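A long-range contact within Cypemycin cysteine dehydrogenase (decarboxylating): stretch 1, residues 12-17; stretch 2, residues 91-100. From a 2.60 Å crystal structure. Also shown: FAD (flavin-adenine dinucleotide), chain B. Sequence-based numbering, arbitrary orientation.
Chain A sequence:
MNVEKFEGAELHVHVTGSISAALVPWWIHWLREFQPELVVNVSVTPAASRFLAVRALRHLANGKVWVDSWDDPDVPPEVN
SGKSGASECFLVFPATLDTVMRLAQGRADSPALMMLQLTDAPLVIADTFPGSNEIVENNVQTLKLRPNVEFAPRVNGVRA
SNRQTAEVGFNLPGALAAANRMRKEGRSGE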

# COMPACT_ATOMS: atom_id res chain seq x y z
N HIS A 12 -28.82 -20.53 14.93
CA HIS A 12 -27.69 -20.01 14.14
C HIS A 12 -28.04 -20.10 12.67
O HIS A 12 -28.56 -21.15 12.25
CB HIS A 12 -26.43 -20.84 14.38
CG HIS A 12 -25.27 -20.27 13.65
ND1 HIS A 12 -24.32 -19.51 14.27
CD2 HIS A 12 -24.94 -20.32 12.35
CE1 HIS A 12 -23.44 -19.13 13.38
NE2 HIS A 12 -23.80 -19.58 12.20
N VAL A 13 -27.78 -19.03 11.94
CA VAL A 13 -28.00 -18.95 10.48
C VAL A 13 -26.63 -18.83 9.83
O VAL A 13 -25.88 -17.96 10.19
CB VAL A 13 -28.95 -17.81 10.06
CG1 VAL A 13 -29.06 -17.76 8.57
CG2 VAL A 13 -30.34 -17.97 10.66
N HIS A 14 -26.32 -19.75 8.94
CA HIS A 14 -25.07 -19.76 8.14
C HIS A 14 -25.42 -19.37 6.71
O HIS A 14 -26.22 -20.09 6.07
CB HIS A 14 -24.38 -21.11 8.24
CG HIS A 14 -23.10 -21.17 7.48
ND1 HIS A 14 -22.07 -20.27 7.70
CD2 HIS A 14 -22.71 -21.97 6.47
CE1 HIS A 14 -21.09 -20.54 6.86
NE2 HIS A 14 -21.46 -21.56 6.08
N VAL A 15 -24.90 -18.23 6.28
CA VAL A 15 -25.27 -17.59 4.99
C VAL A 15 -24.14 -17.84 4.00
O VAL A 15 -22.99 -17.51 4.33
CB VAL A 15 -25.52 -16.09 5.17
CG1 VAL A 15 -26.05 -15.44 3.89
CG2 VAL A 15 -26.42 -15.82 6.37
N THR A 16 -24.45 -18.34 2.80
CA THR A 16 -23.44 -18.73 1.78
C THR A 16 -23.74 -17.97 0.49
O THR A 16 -24.78 -17.42 0.38
CB THR A 16 -23.38 -20.26 1.58
OG1 THR A 16 -24.51 -20.72 0.82
CG2 THR A 16 -23.27 -21.05 2.88
N GLY A 17 -22.81 -18.03 -0.47
CA GLY A 17 -22.63 -17.09 -1.60
C GLY A 17 -23.54 -17.37 -2.76
O GLY A 17 -23.07 -17.57 -3.90
N LEU A 91 -29.29 -23.40 10.50
CA LEU A 91 -29.97 -23.26 9.19
C LEU A 91 -28.92 -22.73 8.22
O LEU A 91 -28.39 -21.67 8.49
CB LEU A 91 -31.18 -22.32 9.28
CG LEU A 91 -32.09 -22.54 10.49
CD1 LEU A 91 -33.13 -21.43 10.60
CD2 LEU A 91 -32.79 -23.90 10.41
N VAL A 92 -28.64 -23.46 7.16
CA VAL A 92 -27.78 -22.97 6.05
C VAL A 92 -28.68 -22.32 5.01
O VAL A 92 -29.38 -23.00 4.30
CB VAL A 92 -26.91 -24.11 5.50
CG1 VAL A 92 -25.87 -23.59 4.52
CG2 VAL A 92 -26.22 -24.87 6.63
N PHE A 93 -28.68 -20.99 4.98
CA PHE A 93 -29.76 -20.16 4.40
C PHE A 93 -29.14 -18.94 3.76
O PHE A 93 -28.70 -18.04 4.47
CB PHE A 93 -30.73 -19.75 5.50
CG PHE A 93 -31.94 -18.99 5.00
CD1 PHE A 93 -32.88 -19.61 4.21
CD2 PHE A 93 -32.11 -17.66 5.32
CE1 PHE A 93 -33.98 -18.92 3.73
CE2 PHE A 93 -33.22 -16.98 4.85
CZ PHE A 93 -34.15 -17.60 4.05
N PRO A 94 -28.95 -18.89 2.42
CA PRO A 94 -29.03 -20.07 1.56
C PRO A 94 -27.79 -20.97 1.58
O PRO A 94 -26.78 -20.60 2.16
CB PRO A 94 -29.11 -19.43 0.19
CG PRO A 94 -28.18 -18.26 0.31
CD PRO A 94 -28.48 -17.72 1.69
N ALA A 95 -27.91 -22.15 0.95
CA ALA A 95 -26.82 -23.14 0.86
C ALA A 95 -26.45 -23.32 -0.58
O ALA A 95 -27.24 -23.79 -1.32
CB ALA A 95 -27.24 -24.42 1.45
N THR A 96 -25.23 -22.94 -0.91
CA THR A 96 -24.65 -23.19 -2.25
C THR A 96 -24.42 -24.71 -2.44
O THR A 96 -24.23 -25.45 -1.46
CB THR A 96 -23.37 -22.38 -2.47
OG1 THR A 96 -22.48 -22.67 -1.38
CG2 THR A 96 -23.64 -20.89 -2.54
N LEU A 97 -24.31 -25.09 -3.70
CA LEU A 97 -23.81 -26.42 -4.15
C LEU A 97 -22.48 -26.71 -3.47
O LEU A 97 -22.39 -27.76 -2.83
CB LEU A 97 -23.70 -26.38 -5.67
CG LEU A 97 -23.10 -27.60 -6.36
CD1 LEU A 97 -23.65 -28.88 -5.80
CD2 LEU A 97 -23.39 -27.55 -7.84
N ASP A 98 -21.55 -25.74 -3.48
CA ASP A 98 -20.20 -25.97 -2.97
C ASP A 98 -20.26 -26.15 -1.44
O ASP A 98 -19.47 -26.93 -0.92
CB ASP A 98 -19.23 -24.88 -3.41
CG ASP A 98 -17.81 -25.40 -3.27
OD1 ASP A 98 -17.48 -26.36 -3.99
OD2 ASP A 98 -17.07 -24.88 -2.40
N THR A 99 -21.09 -25.41 -0.75
CA THR A 99 -21.10 -25.52 0.73
C THR A 99 -21.58 -26.95 1.05
O THR A 99 -20.99 -27.61 1.93
CB THR A 99 -21.89 -24.40 1.45
OG1 THR A 99 -21.13 -23.20 1.65
CG2 THR A 99 -22.35 -24.84 2.82
N VAL A 100 -22.59 -27.42 0.32
CA VAL A 100 -23.16 -28.77 0.55
C VAL A 100 -22.16 -29.86 0.17
O VAL A 100 -22.06 -30.79 0.93
CB VAL A 100 -24.49 -28.90 -0.18
CG1 VAL A 100 -25.02 -30.31 -0.09
CG2 VAL A 100 -25.45 -27.91 0.44
PA FAD B . -16.84 -19.76 0.71
O1A FAD B . -16.33 -19.78 2.11
O2A FAD B . -16.97 -18.44 0.02
O5B FAD B . -15.95 -20.75 -0.19
C5B FAD B . -14.79 -20.21 -0.88
C4B FAD B . -13.82 -21.32 -1.16
O4B FAD B . -12.50 -20.92 -0.71
C3B FAD B . -14.10 -22.66 -0.46
O3B FAD B . -13.75 -23.76 -1.29
C2B FAD B . -13.20 -22.58 0.78
O2B FAD B . -12.86 -23.85 1.28
C1B FAD B . -11.99 -21.85 0.21
N9A FAD B . -11.22 -21.13 1.21
C8A FAD B . -11.05 -21.45 2.54
N7A FAD B . -10.30 -20.59 3.18
C5A FAD B . -9.95 -19.65 2.22
C6A FAD B . -9.16 -18.48 2.27
N6A FAD B . -8.55 -18.04 3.37
N1A FAD B . -9.02 -17.77 1.12
C2A FAD B . -9.64 -18.22 0.01
N3A FAD B . -10.40 -19.30 -0.15
C4A FAD B . -10.51 -19.97 1.00
N1 FAD B . -23.64 -21.10 -6.21
C2 FAD B . -24.68 -21.88 -5.83
O2 FAD B . -24.49 -23.01 -5.38
N3 FAD B . -25.97 -21.45 -5.92
C4 FAD B . -26.29 -20.21 -6.41
O4 FAD B . -27.47 -19.87 -6.47
C4X FAD B . -25.24 -19.37 -6.81
N5 FAD B . -25.53 -18.18 -7.28
C5X FAD B . -24.49 -17.38 -7.67
C6 FAD B . -24.78 -16.10 -8.17
C7 FAD B . -23.78 -15.25 -8.58
C7M FAD B . -24.13 -13.89 -9.12
C8 FAD B . -22.43 -15.67 -8.50
C8M FAD B . -21.32 -14.75 -8.94
C9 FAD B . -22.13 -16.92 -8.00
C9A FAD B . -23.14 -17.80 -7.58
N10 FAD B . -22.87 -19.07 -7.08
C10 FAD B . -23.91 -19.90 -6.68
C1' FAD B . -21.48 -19.54 -6.97
C2' FAD B . -20.95 -19.43 -5.56
O2' FAD B . -20.85 -18.06 -5.19
C3' FAD B . -19.57 -20.08 -5.44
O3' FAD B . -19.70 -21.49 -5.60
C4' FAD B . -18.86 -19.79 -4.11
O4' FAD B . -17.58 -20.42 -4.11
C5' FAD B . -19.66 -20.26 -2.92
O5' FAD B . -18.85 -20.12 -1.72
P FAD B . -19.54 -20.33 -0.28
O1P FAD B . -20.31 -21.61 -0.31
O2P FAD B . -20.26 -19.07 0.08
O3P FAD B . -18.26 -20.50 0.66
O HOH W 1 -19.89 -22.48 3.93

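Two neighbouring parallel strands, at least 76 residues apart in sequence, carry this contact, and beyond the strands both stretches bond to FAD, the first at Gly17, the second around the start of a helix. Val13 pairs with Leu91 and His14 with Val92, their CA atoms 4.9 and 4.7 Å apart. Backbone hydrogen bonds alternate as parallel pairing requires: Leu91 N donates to His12 O (2.9 Å), His14 N to Leu91 O (2.9 Å), and Phe93 N to His14 O (2.8 Å), all nearly straight. Each of the last two acceptors also receives a CA-H contact, Leu91 O from Val13 CA (3.4 Å) and His14 O from Val92 CA (3.3 Å), so one carbonyl oxygen serves two neighbours; Val15 CA approaches Phe93 O in the same way (3.5 Å).

The chain turns a corner at Phe93 and Pro94, where the peptide bond before Pro94 is cis. Beyond it the ladder gives way to side-chain bonding centred on Thr16, the residue most covered by the opposing stretch. Its hydroxyl donates to Pro94 O (OG1 to O, 2.6 Å) and accepts from Thr96 N (N to OG1, 2.9 Å), bonding to backbone on both sides of Ala95, whose own side chain points away. Thr16 N adds a weak bond to Pro94 O (3.3 Å).

Carbon contacts fill the space between the side chains. On the face of Val13 and Leu91, Val13 CG2 lies 4.4 Å from Leu91 CD1, while Val13 CG1 reaches Phe93 CB (4.0 Å) and sits at the edge of the phenyl ring. On the face of His14 and Val92, Val92 CG1 lies 4.1 Å from His14 CD2, oblique to the ring; the same methyl, Val92 CG1, is 4.0 Å from Thr16 CG2 in the loop beyond. Val15 CG1 packs against Pro94 CD (4.0 Å) near the corner.

A water links the stretches through polar side chains: it lies 2.8 Å from His14 NE2 and donates to Thr99 OG1 at 2.7 Å.

Thr96 caps the helix that follows, its OG1 accepting from Thr99 N (3.1 Å). The same hydroxyl donates to FAD O1P (OG1 to O1P, 2.6 Å), and Thr99 OG1 donates to that oxygen as well (2.7 Å), placing the phosphate beside the helix start. From the first stretch, Gly17 N donates to FAD O2P (2.8 Å), and Gly17 O accepts from FAD O2' (2.6 Å). An ideal CB on Gly17 would lie 3.0 Å from FAD O2P, so the lack of a side chain leaves room for this phosphate oxygen. Leu97 N donates to FAD O2 on the flavin (2.7 Å).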